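Local coordinates for protein gamma-glutamyl-gamma-aminobutyraldehyde dehydrogenase (Burkholderia cenocepacia, PDB 4LIH) that probably oxidises aldehydes, among them gamma-glutamyl-gamma-aminobutyraldehyde, to carboxylic acids with NAD(P)+ as an aldehyde dehydrogenase, at residues A30-G34 / A222-V228. Numbering follows the deposited sequence.
Sequences AFIDG and AGVFNVV
This is an antiparallel beta contact at the edge of the Rossmann-like nucleotide-binding domain of an aldehyde dehydrogenase. Strand 225-227 pairs in parallel with strand 195-199 on its other edge. Strand 30-32, the first arm of a hairpin with strand 35-37, adds to the open edge. The axes of the short strands 30-32 and 225-227 approach to 4.7 Å, with 153° between their N-to-C directions. The register pairs A30 with V228 and I32 with N226. F31 and V227 form one hydrogen-bonded bridge: F31 N to V227 O is 3.0 Å, and V227 N to F31 O is 2.8 Å. Beyond it a side chain replaces the backbone partner. N226 (chi1 m) accepts from D33 N through OD1 at 2.9 Å and donates through ND2 to G223 O at 2.9 Å, so it ties the loop 222-224 to the hairpin. ND2 also bonds V196 O. The F31 ring (chi1 t) packs on helix 206-218, with its edge near F225 O. I32 CD1 meets V228 CG2 at 4.3 Å. D33 (phi/psi 54/51°) and G34 (79/13°) form the hairpin's type I' turn. A CB on G34 would fall 3.0 Å from A222 CB; one on G223 (91/-14°) would jam against A222 O. The D33 carboxylate salt-bridges R76 of helix 64-80. A bridging water accepts from G34 N and G223 N and donates to F225 O, each at 2.9 Å.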
ATOM      1  N   ALA A  30      -2.646 -38.747 -16.700  1.00 12.15           N
ATOM      2  CA  ALA A  30      -3.019 -37.780 -15.677  1.00 11.92           C
ATOM      3  C   ALA A  30      -1.985 -37.777 -14.587  1.00 11.79           C
ATOM      4  O   ALA A  30      -1.299 -38.793 -14.358  1.00 12.13           O
ATOM      5  CB  ALA A  30      -4.357 -38.147 -15.067  1.00 12.04           C
ATOM      6  N   PHE A  31      -1.873 -36.654 -13.888  1.00 11.32           N
ATOM      7  CA  PHE A  31      -1.047 -36.585 -12.723  1.00 11.32           C
ATOM      8  C   PHE A  31      -1.898 -36.207 -11.527  1.00 11.24           C
ATOM      9  O   PHE A  31      -2.330 -35.043 -11.390  1.00 10.91           O
ATOM     10  CB  PHE A  31       0.090 -35.569 -12.843  1.00 11.36           C
ATOM     11  CG  PHE A  31       1.188 -35.790 -11.824  1.00 11.40           C
ATOM     12  CD1 PHE A  31       1.140 -35.194 -10.554  1.00 11.49           C
ATOM     13  CD2 PHE A  31       2.267 -36.579 -12.133  1.00 11.67           C
ATOM     14  CE1 PHE A  31       2.145 -35.397  -9.640  1.00 11.49           C
ATOM     15  CE2 PHE A  31       3.270 -36.829 -11.207  1.00 11.77           C
ATOM     16  CZ  PHE A  31       3.212 -36.211  -9.964  1.00 11.89           C
ATOM     17  N   ILE A  32      -2.112 -37.185 -10.643  1.00 11.24           N
ATOM     18  CA  ILE A  32      -3.078 -37.034  -9.588  1.00 11.22           C
ATOM     19  C   ILE A  32      -2.451 -37.555  -8.319  1.00 11.54           C
ATOM     20  O   ILE A  32      -2.022 -38.716  -8.287  1.00 11.63           O
ATOM     21  CB  ILE A  32      -4.417 -37.768  -9.919  1.00 11.20           C
ATOM     22  CG1 ILE A  32      -5.116 -37.162 -11.132  1.00 10.94           C
ATOM     23  CG2 ILE A  32      -5.375 -37.682  -8.758  1.00 11.23           C
ATOM     24  CD1 ILE A  32      -6.297 -37.945 -11.681  1.00 11.05           C
ATOM     25  N   ASP A  33      -2.436 -36.709  -7.285  1.00 11.60           N
ATOM     26  CA  ASP A  33      -1.992 -37.091  -5.938  1.00 12.29           C
ATOM     27  C   ASP A  33      -0.598 -37.708  -5.943  1.00 12.78           C
ATOM     28  O   ASP A  33      -0.383 -38.802  -5.393  1.00 13.27           O
ATOM     29  CB  ASP A  33      -3.020 -38.045  -5.286  1.00 12.56           C
ATOM     30  CG  ASP A  33      -2.876 -38.149  -3.782  1.00 12.72           C
ATOM     31  OD1 ASP A  33      -2.094 -37.422  -3.191  1.00 12.61           O
ATOM     32  OD2 ASP A  33      -3.586 -38.966  -3.171  1.00 13.32           O
ATOM     33  N   GLY A  34       0.347 -37.003  -6.570  1.00 13.08           N
ATOM     34  CA  GLY A  34       1.775 -37.373  -6.593  1.00 13.44           C
ATOM     35  C   GLY A  34       2.235 -38.461  -7.543  1.00 13.93           C
ATOM     36  O   GLY A  34       3.385 -38.922  -7.445  1.00 13.79           O
ATOM     37  N   ALA A 222       2.135 -34.197  -2.666  1.00 12.74           N
ATOM     38  CA  ALA A 222       1.113 -34.985  -3.326  1.00 12.54           C
ATOM     39  C   ALA A 222      -0.236 -34.328  -3.099  1.00 12.09           C
ATOM     40  O   ALA A 222      -0.603 -33.946  -1.958  1.00 12.12           O
ATOM     41  CB  ALA A 222       1.082 -36.394  -2.788  1.00 12.65           C
ATOM     42  N   GLY A 223      -0.957 -34.161  -4.193  1.00 11.74           N
ATOM     43  CA  GLY A 223      -2.290 -33.609  -4.134  1.00 11.48           C
ATOM     44  C   GLY A 223      -2.413 -32.102  -4.265  1.00 11.31           C
ATOM     45  O   GLY A 223      -3.507 -31.599  -4.503  1.00 11.46           O
ATOM     46  N   VAL A 224      -1.305 -31.385  -4.132  1.00 11.11           N
ATOM     47  CA  VAL A 224      -1.318 -29.913  -4.155  1.00 10.77           C
ATOM     48  C   VAL A 224      -1.388 -29.361  -5.593  1.00 10.50           C
ATOM     49  O   VAL A 224      -1.974 -28.262  -5.838  1.00 10.08           O
ATOM     50  CB  VAL A 224      -0.124 -29.391  -3.354  1.00 10.94           C
ATOM     51  CG1 VAL A 224       0.069 -27.885  -3.599  1.00 10.82           C
ATOM     52  CG2 VAL A 224      -0.308 -29.707  -1.869  1.00 11.09           C
ATOM     53  N   PHE A 225      -0.837 -30.152  -6.536  1.00 10.24           N
ATOM     54  CA  PHE A 225      -0.897 -29.828  -7.957  1.00 10.06           C
ATOM     55  C   PHE A 225      -1.193 -31.096  -8.761  1.00 10.07           C
ATOM     56  O   PHE A 225      -0.394 -32.014  -8.773  1.00 10.43           O
ATOM     57  CB  PHE A 225       0.355 -29.093  -8.453  1.00  9.95           C
ATOM     58  CG  PHE A 225       0.241 -28.586  -9.890  1.00  9.82           C
ATOM     59  CD1 PHE A 225      -0.744 -27.678 -10.282  1.00  9.69           C
ATOM     60  CD2 PHE A 225       1.119 -29.051 -10.851  1.00  9.81           C
ATOM     61  CE1 PHE A 225      -0.806 -27.240 -11.606  1.00  9.61           C
ATOM     62  CE2 PHE A 225       1.038 -28.662 -12.158  1.00  9.69           C
ATOM     63  CZ  PHE A 225       0.071 -27.736 -12.547  1.00  9.56           C
ATOM     64  N   ASN A 226      -2.402 -31.147  -9.317  1.00  9.92           N
ATOM     65  CA  ASN A 226      -2.928 -32.277 -10.095  1.00  9.85           C
ATOM     66  C   ASN A 226      -3.327 -31.785 -11.488  1.00  9.82           C
ATOM     67  O   ASN A 226      -3.843 -30.665 -11.642  1.00  9.41           O
ATOM     68  CB  ASN A 226      -4.187 -32.824  -9.450  1.00  9.93           C
ATOM     69  CG  ASN A 226      -4.058 -33.006  -7.953  1.00 10.01           C
ATOM     70  OD1 ASN A 226      -3.527 -34.012  -7.479  1.00 10.16           O
ATOM     71  ND2 ASN A 226      -4.468 -31.984  -7.197  1.00 10.00           N
ATOM     72  N   VAL A 227      -3.119 -32.640 -12.497  1.00  9.89           N
ATOM     73  CA  VAL A 227      -3.477 -32.333 -13.878  1.00  9.91           C
ATOM     74  C   VAL A 227      -4.384 -33.471 -14.387  1.00 10.15           C
ATOM     75  O   VAL A 227      -4.039 -34.680 -14.266  1.00 10.69           O
ATOM     76  CB  VAL A 227      -2.216 -32.139 -14.774  1.00  9.80           C
ATOM     77  CG1 VAL A 227      -2.580 -32.020 -16.257  1.00  9.68           C
ATOM     78  CG2 VAL A 227      -1.420 -30.907 -14.314  1.00  9.68           C
ATOM     79  N   VAL A 228      -5.564 -33.082 -14.858  1.00 10.27           N
ATOM     80  CA  VAL A 228      -6.621 -33.981 -15.305  1.00 10.47           C
ATOM     81  C   VAL A 228      -6.943 -33.697 -16.773  1.00 10.47           C
ATOM     82  O   VAL A 228      -7.814 -32.875 -17.081  1.00 10.07           O
ATOM     83  CB  VAL A 228      -7.887 -33.805 -14.436  1.00 10.63           C
ATOM     84  CG1 VAL A 228      -9.039 -34.676 -14.897  1.00 10.96           C
ATOM     85  CG2 VAL A 228      -7.544 -34.099 -13.003  1.00 10.73           C
TER
HETATM   86  O   HOH W   1       0.105 -34.116  -6.878  1.00 12.43           O